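Local coordinates for Non-fluorescent flavoprotein (Photobacterium phosphoreum, PDB 1FVP) that binds flavin mononucleotide carrying a covalently attached myristate, as a homodimeric, non-fluorescent relative of bacterial luciferase, at residues Leu128-Asn133 with Val195-Cys200; Tyr6-Val11 with Ser40-Ile45. One frame throughout, in Å; residues are numbered along the deposited sequence.

Contact 1: residues Leu128-Asn133 with Val195-Cys200. With FMA (6-(3-tetradecanoic acid) flavine mononucleotide), chain D.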
loop_
_atom_site.group_PDB
_atom_site.type_symbol
_atom_site.label_atom_id
_atom_site.label_comp_id
_atom_site.label_asym_id
_atom_site.label_seq_id
_atom_site.Cartn_x
_atom_site.Cartn_y
_atom_site.Cartn_z
ATOM N N LEU A 128 3.368 7.045 -12.501
ATOM C CA LEU A 128 4.805 7.131 -12.843
ATOM C C LEU A 128 5.656 7.302 -11.594
ATOM O O LEU A 128 5.362 8.229 -10.818
ATOM C CB LEU A 128 4.864 8.248 -13.885
ATOM C CG LEU A 128 6.088 8.426 -14.750
ATOM C CD1 LEU A 128 6.479 7.140 -15.460
ATOM C CD2 LEU A 128 5.806 9.547 -15.756
ATOM N N MET A 129 6.630 6.409 -11.450
ATOM C CA MET A 129 7.539 6.390 -10.317
ATOM C C MET A 129 8.965 6.864 -10.692
ATOM O O MET A 129 9.739 6.087 -11.290
ATOM C CB MET A 129 7.703 5.048 -9.634
ATOM C CG MET A 129 6.491 4.231 -9.424
ATOM S SD MET A 129 6.874 2.900 -8.216
ATOM C CE MET A 129 8.287 2.146 -9.021
ATOM N N LEU A 130 9.267 8.062 -10.240
ATOM C CA LEU A 130 10.516 8.765 -10.405
ATOM C C LEU A 130 11.218 9.094 -9.066
ATOM O O LEU A 130 10.649 9.437 -8.031
ATOM C CB LEU A 130 10.233 10.092 -11.112
ATOM C CG LEU A 130 9.358 10.186 -12.317
ATOM C CD1 LEU A 130 8.708 11.557 -12.400
ATOM C CD2 LEU A 130 10.223 9.923 -13.550
ATOM N N HIS A 131 12.528 9.056 -9.163
ATOM C CA HIS A 131 13.544 9.321 -8.164
ATOM C C HIS A 131 14.074 10.743 -8.266
ATOM O O HIS A 131 15.226 10.870 -8.725
ATOM C CB HIS A 131 14.787 8.382 -8.339
ATOM C CG HIS A 131 14.932 7.518 -7.141
ATOM N ND1 HIS A 131 14.916 6.157 -7.094
ATOM C CD2 HIS A 131 15.061 7.939 -5.849
ATOM C CE1 HIS A 131 15.051 5.776 -5.825
ATOM N NE2 HIS A 131 15.126 6.822 -5.049
ATOM N N VAL A 132 13.346 11.763 -7.896
ATOM C CA VAL A 132 13.836 13.150 -7.969
ATOM C C VAL A 132 15.074 13.415 -7.115
ATOM O O VAL A 132 15.340 12.774 -6.075
ATOM C CB VAL A 132 12.682 14.089 -7.547
ATOM C CG1 VAL A 132 13.120 15.478 -7.150
ATOM C CG2 VAL A 132 11.656 14.186 -8.666
ATOM N N ASN A 133 15.820 14.415 -7.558
ATOM C CA ASN A 133 17.043 14.899 -6.877
ATOM C C ASN A 133 17.343 16.262 -7.511
ATOM O O ASN A 133 17.913 16.218 -8.593
ATOM C CB ASN A 133 18.209 13.940 -6.963
ATOM C CG ASN A 133 19.456 14.494 -6.314
ATOM O OD1 ASN A 133 19.710 15.680 -6.456
ATOM N ND2 ASN A 133 20.229 13.691 -5.599
ATOM N N VAL A 195 -0.345 10.045 -17.019
ATOM C CA VAL A 195 0.197 9.503 -15.756
ATOM C C VAL A 195 0.171 10.554 -14.654
ATOM O O VAL A 195 0.143 11.735 -14.983
ATOM C CB VAL A 195 1.636 9.022 -15.984
ATOM C CG1 VAL A 195 1.772 7.778 -16.822
ATOM C CG2 VAL A 195 2.441 10.196 -16.528
ATOM N N ASP A 196 0.200 10.038 -13.462
ATOM C CA ASP A 196 0.234 10.623 -12.134
ATOM C C ASP A 196 1.583 10.164 -11.557
ATOM O O ASP A 196 2.025 9.073 -11.981
ATOM C CB ASP A 196 -0.964 10.204 -11.307
ATOM C CG ASP A 196 -2.017 11.304 -11.302
ATOM O OD1 ASP A 196 -1.988 12.178 -12.189
ATOM O OD2 ASP A 196 -2.860 11.245 -10.375
ATOM N N PHE A 197 2.183 10.956 -10.672
ATOM C CA PHE A 197 3.516 10.599 -10.163
ATOM C C PHE A 197 3.702 10.353 -8.673
ATOM O O PHE A 197 3.213 10.973 -7.739
ATOM C CB PHE A 197 4.563 11.606 -10.635
ATOM C CG PHE A 197 4.254 12.359 -11.875
ATOM C CD1 PHE A 197 3.411 13.466 -11.814
ATOM C CD2 PHE A 197 4.797 11.963 -13.098
ATOM C CE1 PHE A 197 3.102 14.189 -12.969
ATOM C CE2 PHE A 197 4.504 12.669 -14.272
ATOM C CZ PHE A 197 3.650 13.785 -14.180
ATOM N N LEU A 198 4.515 9.335 -8.483
ATOM C CA LEU A 198 4.971 8.825 -7.196
ATOM C C LEU A 198 6.473 9.134 -7.348
ATOM O O LEU A 198 7.085 8.342 -8.100
ATOM C CB LEU A 198 4.658 7.345 -7.135
ATOM C CG LEU A 198 3.267 6.878 -6.809
ATOM C CD1 LEU A 198 3.315 5.483 -6.175
ATOM C CD2 LEU A 198 2.629 7.875 -5.840
ATOM N N LEU A 199 6.918 10.199 -6.728
ATOM C CA LEU A 199 8.302 10.640 -6.864
ATOM C C LEU A 199 9.090 10.597 -5.578
ATOM O O LEU A 199 8.767 11.365 -4.660
ATOM C CB LEU A 199 8.215 12.037 -7.523
ATOM C CG LEU A 199 7.002 12.904 -7.266
ATOM C CD1 LEU A 199 6.758 13.145 -5.782
ATOM C CD2 LEU A 199 7.175 14.258 -7.938
ATOM N N CYS A 200 10.114 9.775 -5.526
ATOM C CA CYS A 200 11.010 9.590 -4.383
ATOM C C CYS A 200 11.996 10.737 -4.241
ATOM O O CYS A 200 12.835 10.836 -5.160
ATOM C CB CYS A 200 11.860 8.320 -4.587
ATOM S SG CYS A 200 12.903 7.907 -3.155
HETATM N N1 FMA D . -0.952 19.706 -18.458
HETATM C C2 FMA D . -2.009 19.257 -17.779
HETATM O O2 FMA D . -2.997 18.777 -18.192
HETATM N N3 FMA D . -2.002 19.340 -16.325
HETATM C C4 FMA D . -0.950 19.863 -15.665
HETATM O O4 FMA D . -0.993 19.917 -14.454
HETATM C C4A FMA D . 0.170 20.342 -16.412
HETATM N N5 FMA D . 1.239 20.870 -15.872
HETATM C C5A FMA D . 2.317 21.339 -16.519
HETATM C C6 FMA D . 3.414 21.883 -15.857
HETATM C C7 FMA D . 4.469 22.335 -16.609
HETATM C C7M FMA D . 5.763 22.960 -15.979
HETATM C C8 FMA D . 4.457 22.264 -18.051
HETATM C C8M FMA D . 5.580 22.746 -18.911
HETATM C C9 FMA D . 3.353 21.723 -18.674
HETATM C C9A FMA D . 2.278 21.246 -17.983
HETATM N N10 FMA D . 1.142 20.683 -18.550
HETATM C C10 FMA D . 0.077 20.227 -17.892
HETATM C C1B FMA D . 1.051 20.557 -20.072
HETATM C C2B FMA D . 0.146 19.355 -20.585
HETATM O O2B FMA D . 1.024 18.719 -21.495
HETATM C C3B FMA D . -1.107 19.908 -21.224
HETATM O "O3'" FMA D . -1.380 21.197 -20.775
HETATM C C4B FMA D . -2.369 19.055 -21.055
HETATM O "O4'" FMA D . -2.158 17.700 -21.592
HETATM C C5B FMA D . -3.563 19.689 -21.819
HETATM O "O5'" FMA D . -4.043 18.614 -22.827
HETATM P P FMA D . -4.305 18.774 -24.377
HETATM O O1P FMA D . -5.550 19.727 -24.346
HETATM O O2P FMA D . -3.137 19.402 -24.962
HETATM O O3P FMA D . -4.446 17.509 -24.916
HETATM C "C1'" FMA D . 2.800 23.699 -12.730
HETATM O "O1'" FMA D . 3.952 24.213 -13.000
HETATM O "O2'" FMA D . 2.020 24.327 -12.007
HETATM C "C2'" FMA D . 2.291 22.823 -13.826
HETATM C "C3'" FMA D . 3.386 21.904 -14.385
HETATM C "C4'" FMA D . 3.275 20.575 -13.701
HETATM C "C5'" FMA D . 4.121 20.275 -12.487
HETATM C "C6'" FMA D . 4.756 18.908 -12.522
HETATM C "C7'" FMA D . 5.031 18.352 -11.131
HETATM C "C8'" FMA D . 6.436 18.084 -10.796
HETATM C "C9'" FMA D . 7.022 16.704 -11.042
HETATM C C11 FMA D . 8.519 16.673 -11.005
HETATM C C12 FMA D . 9.314 17.480 -10.045
HETATM C C13 FMA D . 10.795 17.311 -9.978
HETATM C C14 FMA D . 11.528 18.112 -8.949
HETATM C C15 FMA D . 11.091 19.544 -8.827
#

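Contact 2: residues Tyr6-Val11 with Ser40-Ile45. With FMA (6-(3-tetradecanoic acid) flavine mononucleotide), chain E.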
loop_
_atom_site.group_PDB
_atom_site.type_symbol
_atom_site.label_atom_id
_atom_site.label_comp_id
_atom_site.label_asym_id
_atom_site.label_seq_id
_atom_site.Cartn_x
_atom_site.Cartn_y
_atom_site.Cartn_z
ATOM N N TYR A 6 -0.631 14.042 -7.099
ATOM C CA TYR A 6 0.766 13.754 -6.766
ATOM C C TYR A 6 0.859 12.975 -5.459
ATOM O O TYR A 6 0.166 13.293 -4.484
ATOM C CB TYR A 6 1.579 15.049 -6.631
ATOM C CG TYR A 6 1.648 15.840 -7.908
ATOM C CD1 TYR A 6 2.532 15.468 -8.927
ATOM C CD2 TYR A 6 0.845 16.952 -8.105
ATOM C CE1 TYR A 6 2.615 16.195 -10.113
ATOM C CE2 TYR A 6 0.904 17.684 -9.291
ATOM C CZ TYR A 6 1.791 17.301 -10.287
ATOM O OH TYR A 6 1.830 18.044 -11.429
ATOM N N GLY A 7 1.730 11.989 -5.488
ATOM C CA GLY A 7 1.972 11.104 -4.325
ATOM C C GLY A 7 3.477 11.032 -4.097
ATOM O O GLY A 7 4.207 11.644 -4.889
ATOM N N VAL A 8 3.902 10.339 -3.068
ATOM C CA VAL A 8 5.332 10.190 -2.732
ATOM C C VAL A 8 5.589 8.696 -2.517
ATOM O O VAL A 8 4.638 7.978 -2.151
ATOM C CB VAL A 8 5.656 11.042 -1.493
ATOM C CG1 VAL A 8 6.941 10.624 -0.800
ATOM C CG2 VAL A 8 5.662 12.529 -1.773
ATOM N N PHE A 9 6.822 8.267 -2.712
ATOM C CA PHE A 9 7.174 6.852 -2.503
ATOM C C PHE A 9 8.598 6.801 -1.923
ATOM O O PHE A 9 9.346 7.770 -2.067
ATOM C CB PHE A 9 7.058 6.025 -3.753
ATOM C CG PHE A 9 8.214 6.062 -4.707
ATOM C CD1 PHE A 9 9.265 5.151 -4.577
ATOM C CD2 PHE A 9 8.243 7.003 -5.731
ATOM C CE1 PHE A 9 10.325 5.180 -5.461
ATOM C CE2 PHE A 9 9.310 7.051 -6.637
ATOM C CZ PHE A 9 10.346 6.131 -6.476
ATOM N N PHE A 10 8.896 5.663 -1.350
ATOM C CA PHE A 10 10.171 5.349 -0.713
ATOM C C PHE A 10 10.596 3.916 -1.080
ATOM O O PHE A 10 9.704 3.045 -1.122
ATOM C CB PHE A 10 10.064 5.398 0.807
ATOM C CG PHE A 10 9.394 6.539 1.471
ATOM C CD1 PHE A 10 8.031 6.537 1.699
ATOM C CD2 PHE A 10 10.139 7.633 1.909
ATOM C CE1 PHE A 10 7.417 7.602 2.338
ATOM C CE2 PHE A 10 9.557 8.730 2.543
ATOM C CZ PHE A 10 8.177 8.698 2.762
ATOM N N VAL A 11 11.888 3.678 -1.281
ATOM C CA VAL A 11 12.231 2.261 -1.563
ATOM C C VAL A 11 12.265 1.680 -0.154
ATOM O O VAL A 11 11.981 2.425 0.805
ATOM C CB VAL A 11 13.456 2.125 -2.430
ATOM C CG1 VAL A 11 13.313 2.853 -3.770
ATOM C CG2 VAL A 11 14.698 2.587 -1.699
ATOM N N SER A 40 0.408 19.609 1.007
ATOM C CA SER A 40 -0.987 19.252 0.731
ATOM C C SER A 40 -0.973 18.111 -0.292
ATOM O O SER A 40 -1.052 16.924 -0.004
ATOM C CB SER A 40 -1.774 20.412 0.152
ATOM O OG SER A 40 -2.212 21.328 1.125
ATOM N N ILE A 41 -0.822 18.544 -1.516
ATOM C CA ILE A 41 -0.766 17.760 -2.732
ATOM C C ILE A 41 -0.128 16.405 -2.589
ATOM O O ILE A 41 -0.528 15.565 -3.445
ATOM C CB ILE A 41 -0.247 18.673 -3.897
ATOM C CG1 ILE A 41 1.277 18.831 -3.864
ATOM C CG2 ILE A 41 -0.972 20.061 -3.828
ATOM C CD1 ILE A 41 1.904 19.380 -5.175
ATOM N N TYR A 42 0.751 16.125 -1.637
ATOM C CA TYR A 42 1.268 14.718 -1.573
ATOM C C TYR A 42 0.164 13.947 -0.845
ATOM O O TYR A 42 0.058 13.989 0.402
ATOM C CB TYR A 42 2.663 14.599 -0.961
ATOM C CG TYR A 42 3.657 15.556 -1.592
ATOM C CD1 TYR A 42 4.158 15.353 -2.870
ATOM C CD2 TYR A 42 4.057 16.704 -0.922
ATOM C CE1 TYR A 42 5.026 16.243 -3.483
ATOM C CE2 TYR A 42 4.917 17.605 -1.522
ATOM C CZ TYR A 42 5.402 17.376 -2.788
ATOM O OH TYR A 42 6.252 18.310 -3.309
ATOM N N ASP A 43 -0.692 13.274 -1.626
ATOM C CA ASP A 43 -1.811 12.557 -0.972
ATOM C C ASP A 43 -1.701 11.059 -0.840
ATOM O O ASP A 43 -2.693 10.467 -0.340
ATOM C CB ASP A 43 -3.136 13.141 -1.425
ATOM C CG ASP A 43 -3.298 13.522 -2.867
ATOM O OD1 ASP A 43 -3.036 12.688 -3.751
ATOM O OD2 ASP A 43 -3.726 14.669 -3.135
ATOM N N VAL A 44 -0.617 10.391 -1.141
ATOM C CA VAL A 44 -0.436 8.938 -0.981
ATOM C C VAL A 44 1.074 8.643 -0.908
ATOM O O VAL A 44 1.882 9.346 -1.551
ATOM C CB VAL A 44 -1.145 8.108 -2.043
ATOM C CG1 VAL A 44 -2.574 8.509 -2.338
ATOM C CG2 VAL A 44 -0.383 8.043 -3.370
ATOM N N ILE A 45 1.451 7.651 -0.122
ATOM C CA ILE A 45 2.871 7.286 0.026
ATOM C C ILE A 45 2.936 5.811 -0.360
ATOM O O ILE A 45 1.989 5.105 0.012
ATOM C CB ILE A 45 3.486 7.672 1.406
ATOM C CG1 ILE A 45 3.258 6.605 2.486
ATOM C CG2 ILE A 45 3.012 9.081 1.853
ATOM C CD1 ILE A 45 2.947 7.052 3.938
HETATM N N1 FMA E . 16.901 -5.440 10.466
HETATM C C2 FMA E . 18.222 -5.517 10.281
HETATM O O2 FMA E . 18.915 -6.450 10.118
HETATM N N3 FMA E . 18.972 -4.273 10.266
HETATM C C4 FMA E . 18.361 -3.077 10.431
HETATM O O4 FMA E . 19.081 -2.095 10.402
HETATM C C4A FMA E . 16.943 -3.026 10.632
HETATM N N5 FMA E . 16.232 -1.933 10.808
HETATM C C5A FMA E . 14.906 -1.831 10.991
HETATM C C6 FMA E . 14.251 -0.622 11.183
HETATM C C7 FMA E . 12.884 -0.634 11.354
HETATM C C7M FMA E . 12.035 0.667 11.570
HETATM C C8 FMA E . 12.133 -1.861 11.362
HETATM C C8M FMA E . 10.654 -1.911 11.549
HETATM C C9 FMA E . 12.818 -3.041 11.177
HETATM C C9A FMA E . 14.169 -3.094 11.001
HETATM N N10 FMA E . 14.922 -4.240 10.816
HETATM C C10 FMA E . 16.242 -4.344 10.629
HETATM C C1B FMA E . 14.208 -5.596 10.825
HETATM C C2B FMA E . 13.701 -5.980 12.282
HETATM O O2B FMA E . 14.586 -5.429 13.218
HETATM C C3B FMA E . 13.726 -7.497 12.313
HETATM O "O3'" FMA E . 14.926 -7.982 11.867
HETATM C C4B FMA E . 12.526 -8.070 11.557
HETATM O "O4'" FMA E . 11.688 -6.952 11.073
HETATM C C5B FMA E . 11.725 -8.917 12.575
HETATM O "O5'" FMA E . 10.569 -9.515 11.754
HETATM P P FMA E . 10.128 -11.030 11.797
HETATM O O1P FMA E . 10.963 -11.531 13.031
HETATM O O2P FMA E . 8.727 -10.960 12.161
HETATM O O3P FMA E . 10.294 -11.543 10.540
HETATM C "C1'" FMA E . 16.624 1.054 13.202
HETATM O "O1'" FMA E . 16.107 2.225 13.359
HETATM O "O2'" FMA E . 17.589 0.688 13.912
HETATM C "C2'" FMA E . 16.395 0.492 11.849
HETATM C "C3'" FMA E . 15.033 0.616 11.200
HETATM C "C4'" FMA E . 14.970 1.564 10.062
HETATM C "C5'" FMA E . 13.764 1.629 9.156
HETATM C "C6'" FMA E . 14.008 1.911 7.716
HETATM C "C7'" FMA E . 15.140 1.158 7.037
HETATM C "C8'" FMA E . 15.505 1.634 5.691
HETATM C "C9'" FMA E . 14.408 1.817 4.633
HETATM C C11 FMA E . 13.892 3.232 4.608
HETATM C C12 FMA E . 12.575 3.540 5.230
HETATM C C13 FMA E . 11.313 3.357 4.470
HETATM C C14 FMA E . 10.544 4.578 4.064
HETATM C C15 FMA E . 9.275 4.857 4.809
HETATM O O HOH W 1 -1.948 15.761 -5.975
#

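Contact 1: residues Leu128-Asn133 with Val195-Cys200
Two neighbouring parallel strands in the central sheet of this luciferase-family protein meet here, L128 and L130 on one against F197 and L199 on the other, and one end of the contact lines a flavin-myristate pocket. L128 pairs with F197, M129 with L198 and L130 with L199. The backbone bonds alternate as in a parallel ladder. L198 N donates to L128 O at 2.7 Å and almost straight, 173° at the hydrogen. L130 N gives a more bent bond to L198 O.

L128, F197, L130 and L199 share one face of the sheet. L128 has CG anti to its backbone N (chi1 -165°). Its CD2 meets the F197 ring at the edge, near the ring plane, 3.7 Å from CE2. The same CD2 lies 3.5 Å from V195 CG2, so one methyl touches both the valine and the ring. L130 CD1 adds a looser contact at F197 CD2. M129 and L198 lie on the other face.

At the far end C200 CB sits over one face of the H131 imidazole. C200 SG approaches that ring obliquely, 3.9 Å from the centroid of the H131 ring. V132 CG2 touches the fatty chain of the ligand, 3.5 Å from C13, and L199 CD2 reaches C9' at 4.0 Å.

All the touching residues are buried. M129 and L198 pack on strand 42-48 and on F9 of strand 6-11. H131 meets the rings of W96 and Y148 and packs on helix 138-155, while strand 195-199 has strand 6-11 as its other neighbour.

Contact 2: residues Tyr6-Val11 with Ser40-Ile45
This contact closes the first beta-alpha-beta unit of the chain, in which Y6 and V8 of the opening strand meet Y42, D43 and V44 of the strand that follows helix 23-38. Two backbone bonds join the strands. D43 N donates to Y6 O at 3.0 Å. V8 N donates to V44 O at 2.7 Å, with 170° at the hydrogen.

V8 CG2, anti to its own carbonyl carbon, lies 3.4 Å from Y42 CD1, oblique to the ring. Y42 OH is bonded to M214 O of helix 207-227. Beside this pair, the Y6 ring and I41 lie side by side, and Y6 CD2 is 3.9 Å from I41 CD1.

F10 CE1 meets I45 CB obliquely at 4.0 Å. One face of the F10 ring takes the end of a ligand fatty chain, with C15 3.7 Å above the plane and offset toward the rim. I45 O bonds to T67 OG1 of the second subunit. Adjacent parallel strands joined through a helix are typical of the barrel-like fold of the bacterial luciferase family.

How the contacts relate
Both contacts belong to one sheet, and their centres are about 9 Å apart. They come in series along the chain: contact 2 closes before contact 1 opens. In space they adjoin, because strand 6-11 lies beside strand 195-199. G7 N is probably hydrogen-bonded to F197 O, at 2.9 Å. The order across the sheet is therefore 42-48, 6-11, 195-199, 126-134, all parallel. This sets the N-terminal strand between its neighbour in sequence and the last strand of the chain. Residues of both contacts line flavin-myristate pockets: Y6, V132 and L199 belong to one, F10 and V11 to another.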